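Mandelate racemase / muconate lactonizing enzyme family protein (Agrobacterium tumefaciens, PDB 4DXK) belongs to the mandelate racemase subgroup of the enolase superfamily and probably catalyses a metal-dependent isomerase or lyase reaction on a substrate that the structure alone does not show. Local coordinates at the interface of chains A and B. Residues are numbered along the deposited sequence; one frame, centred on the assembly and turned at random. Chains: chain A/B, Mandelate racemase / muconate lactonizing enzyme family protein.

The interface of chains A and B. Residues chain A 62, 106-108, 302; chain B 62, 106-108, 302.
A:Arg302 and B:Arg302, on helix 297-310 of the enolase-superfamily C-terminal domain, meet at the two-fold axis of the interface and reach the turn that follows helix 103-106 of the other chain. The deposited assembly holds eight copies, and this two-fold patch may belong to a biological interface. NH2 of A:Arg302 donates to the backbone carbonyl O of B:Leu107 at 2.9 Å. The bond is nearly straight and the acceptor lies in the guanidinium plane, although the donor itself is tilted 30° from the carbonyl plane. CG of the arginine sits between its backbone N and carbonyl carbon (chi1 73°), and the chain then runs extended to NE, carrying the guanidinium across to the partner. The two arginine side chains cross at about a right angle with their guanidinium planes 58° apart, and A:Arg302 NH1 comes within 3.6 Å of B:Arg302 NH1. Between them and the helix ends sits water 1, which lies 3.0 Å from NH1 of A:Arg302 and 2.8 Å from the backbone O of A:Leu106, with the same contacts to chain B. Four protein groups thus surround this water, which, lying next to both NH1 atoms and both carbonyl oxygens, may ease the closeness of the two guanidinium groups. On the same chain, OD1 of A:Asp62 lies at the in-plane edge of the A:Arg302 guanidinium, while the other carboxylate oxygen, OD2, is 3.6 Å from NH2 in a long salt bridge that would offset the charge and help to orient the group. The same aspartate, in helix 61-68, also binds across the interface through its backbone: N donates to B:Gly108 O at 3.1 Å, in the carbonyl plane. Its carboxylate OD2 rests 3.4 Å from B:Gly108 CA.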
ATOM      1  N   ASP A  62     -18.044 -25.733  20.521  1.00  8.02           N
ATOM      2  CA  ASP A  62     -17.439 -25.204  19.302  1.00  8.26           C
ATOM      3  C   ASP A  62     -18.030 -25.867  18.062  1.00  8.32           C
ATOM      4  O   ASP A  62     -18.270 -25.203  17.047  1.00  8.98           O
ATOM      5  CB  ASP A  62     -15.922 -25.390  19.327  1.00 10.06           C
ATOM      6  CG  ASP A  62     -15.233 -24.370  20.205  1.00 10.00           C
ATOM      7  OD1 ASP A  62     -15.593 -23.172  20.147  1.00 11.53           O
ATOM      8  OD2 ASP A  62     -14.324 -24.760  20.964  1.00 11.44           O
ATOM      9  N   LEU A 106     -14.827 -21.427  33.178  1.00  8.61           N
ATOM     10  CA  LEU A 106     -14.734 -22.245  31.982  1.00  8.09           C
ATOM     11  C   LEU A 106     -14.108 -21.487  30.820  1.00  9.23           C
ATOM     12  O   LEU A 106     -13.547 -22.106  29.926  1.00 11.06           O
ATOM     13  CB  LEU A 106     -16.109 -22.803  31.603  1.00  9.68           C
ATOM     14  CG  LEU A 106     -16.717 -23.763  32.627  1.00  9.66           C
ATOM     15  CD1 LEU A 106     -18.047 -24.262  32.100  1.00 12.80           C
ATOM     16  CD2 LEU A 106     -15.773 -24.924  32.933  1.00 13.72           C
ATOM     17  N   LEU A 107     -14.202 -20.159  30.823  1.00  7.91           N
ATOM     18  CA  LEU A 107     -13.549 -19.351  29.797  1.00  8.85           C
ATOM     19  C   LEU A 107     -12.026 -19.279  29.951  1.00  8.84           C
ATOM     20  O   LEU A 107     -11.335 -18.868  29.012  1.00  9.69           O
ATOM     21  CB  LEU A 107     -14.135 -17.935  29.764  1.00  9.56           C
ATOM     22  CG  LEU A 107     -15.606 -17.834  29.373  1.00  8.24           C
ATOM     23  CD1 LEU A 107     -16.105 -16.417  29.589  1.00  9.18           C
ATOM     24  CD2 LEU A 107     -15.837 -18.285  27.944  1.00 10.24           C
ATOM     25  N   GLY A 108     -11.502 -19.662  31.111  1.00  8.95           N
ATOM     26  CA  GLY A 108     -10.077 -19.558  31.399  1.00  9.37           C
ATOM     27  C   GLY A 108      -9.744 -18.937  32.743  1.00  8.92           C
ATOM     28  O   GLY A 108      -8.566 -18.695  33.054  1.00 10.82           O
ATOM     29  N   ARG A 302     -15.609 -14.757  22.926  1.00  7.18           N
ATOM     30  CA  ARG A 302     -14.364 -15.028  23.629  1.00  7.51           C
ATOM     31  C   ARG A 302     -13.184 -14.985  22.656  1.00  7.63           C
ATOM     32  O   ARG A 302     -12.069 -14.594  23.017  1.00  9.33           O
ATOM     33  CB  ARG A 302     -14.431 -16.364  24.405  1.00  8.26           C
ATOM     34  CG  ARG A 302     -14.371 -17.629  23.569  1.00  7.02           C
ATOM     35  CD  ARG A 302     -14.903 -18.814  24.360  1.00  7.68           C
ATOM     36  NE  ARG A 302     -14.791 -20.099  23.688  1.00  8.57           N
ATOM     37  CZ  ARG A 302     -14.004 -21.087  24.100  1.00 12.68           C
ATOM     38  NH1 ARG A 302     -13.209 -20.926  25.155  1.00 15.09           N
ATOM     39  NH2 ARG A 302     -14.002 -22.238  23.445  1.00 18.85           N
TER
ATOM     40  N   ASP B  62      -5.655 -17.772  32.574  1.00  8.02           N
ATOM     41  CA  ASP B  62      -5.342 -16.617  31.737  1.00  8.26           C
ATOM     42  C   ASP B  62      -4.545 -15.575  32.514  1.00  8.32           C
ATOM     43  O   ASP B  62      -3.612 -14.967  31.978  1.00  8.98           O
ATOM     44  CB  ASP B  62      -6.621 -15.993  31.178  1.00 10.06           C
ATOM     45  CG  ASP B  62      -7.184 -16.781  30.016  1.00 10.00           C
ATOM     46  OD1 ASP B  62      -6.404 -17.209  29.135  1.00 11.53           O
ATOM     47  OD2 ASP B  62      -8.413 -16.981  29.977  1.00 11.44           O
ATOM     48  N   LEU B 106     -12.543 -28.818  28.142  1.00  8.61           N
ATOM     49  CA  LEU B 106     -12.366 -27.503  28.731  1.00  8.09           C
ATOM     50  C   LEU B 106     -12.007 -26.455  27.688  1.00  9.23           C
ATOM     51  O   LEU B 106     -12.264 -25.277  27.901  1.00 11.06           O
ATOM     52  CB  LEU B 106     -11.321 -27.551  29.850  1.00  9.68           C
ATOM     53  CG  LEU B 106     -11.706 -28.415  31.051  1.00  9.66           C
ATOM     54  CD1 LEU B 106     -10.603 -28.333  32.087  1.00 12.80           C
ATOM     55  CD2 LEU B 106     -13.049 -27.987  31.639  1.00 13.72           C
ATOM     56  N   LEU B 107     -11.415 -26.868  26.569  1.00  7.91           N
ATOM     57  CA  LEU B 107     -11.123 -25.943  25.479  1.00  8.85           C
ATOM     58  C   LEU B 107     -12.367 -25.501  24.700  1.00  8.84           C
ATOM     59  O   LEU B 107     -12.302 -24.525  23.945  1.00  9.69           O
ATOM     60  CB  LEU B 107     -10.092 -26.541  24.515  1.00  9.56           C
ATOM     61  CG  LEU B 107      -8.709 -26.803  25.103  1.00  8.24           C
ATOM     62  CD1 LEU B 107      -7.866 -27.587  24.114  1.00  9.18           C
ATOM     63  CD2 LEU B 107      -8.021 -25.514  25.509  1.00 10.24           C
ATOM     64  N   GLY B 108     -13.483 -26.205  24.865  1.00  8.95           N
ATOM     65  CA  GLY B 108     -14.701 -25.930  24.114  1.00  9.37           C
ATOM     66  C   GLY B 108     -15.362 -27.152  23.504  1.00  8.92           C
ATOM     67  O   GLY B 108     -16.343 -27.032  22.751  1.00 10.82           O
ATOM     68  N   ARG B 302      -4.427 -22.025  21.962  1.00  7.18           N
ATOM     69  CA  ARG B 302      -5.848 -22.077  21.654  1.00  7.51           C
ATOM     70  C   ARG B 302      -6.296 -20.775  20.986  1.00  7.63           C
ATOM     71  O   ARG B 302      -7.193 -20.766  20.137  1.00  9.33           O
ATOM     72  CB  ARG B 302      -6.688 -22.406  22.910  1.00  8.26           C
ATOM     73  CG  ARG B 302      -6.832 -21.293  23.932  1.00  7.02           C
ATOM     74  CD  ARG B 302      -7.254 -21.860  25.279  1.00  7.68           C
ATOM     75  NE  ARG B 302      -7.523 -20.865  26.305  1.00  8.57           N
ATOM     76  CZ  ARG B 302      -8.725 -20.639  26.823  1.00 12.68           C
ATOM     77  NH1 ARG B 302      -9.792 -21.298  26.376  1.00 15.09           N
ATOM     78  NH2 ARG B 302      -8.864 -19.739  27.785  1.00 18.85           N
TER
HETATM   79  O   HOH W   1     -12.271 -22.527  27.493  0.50 12.53           O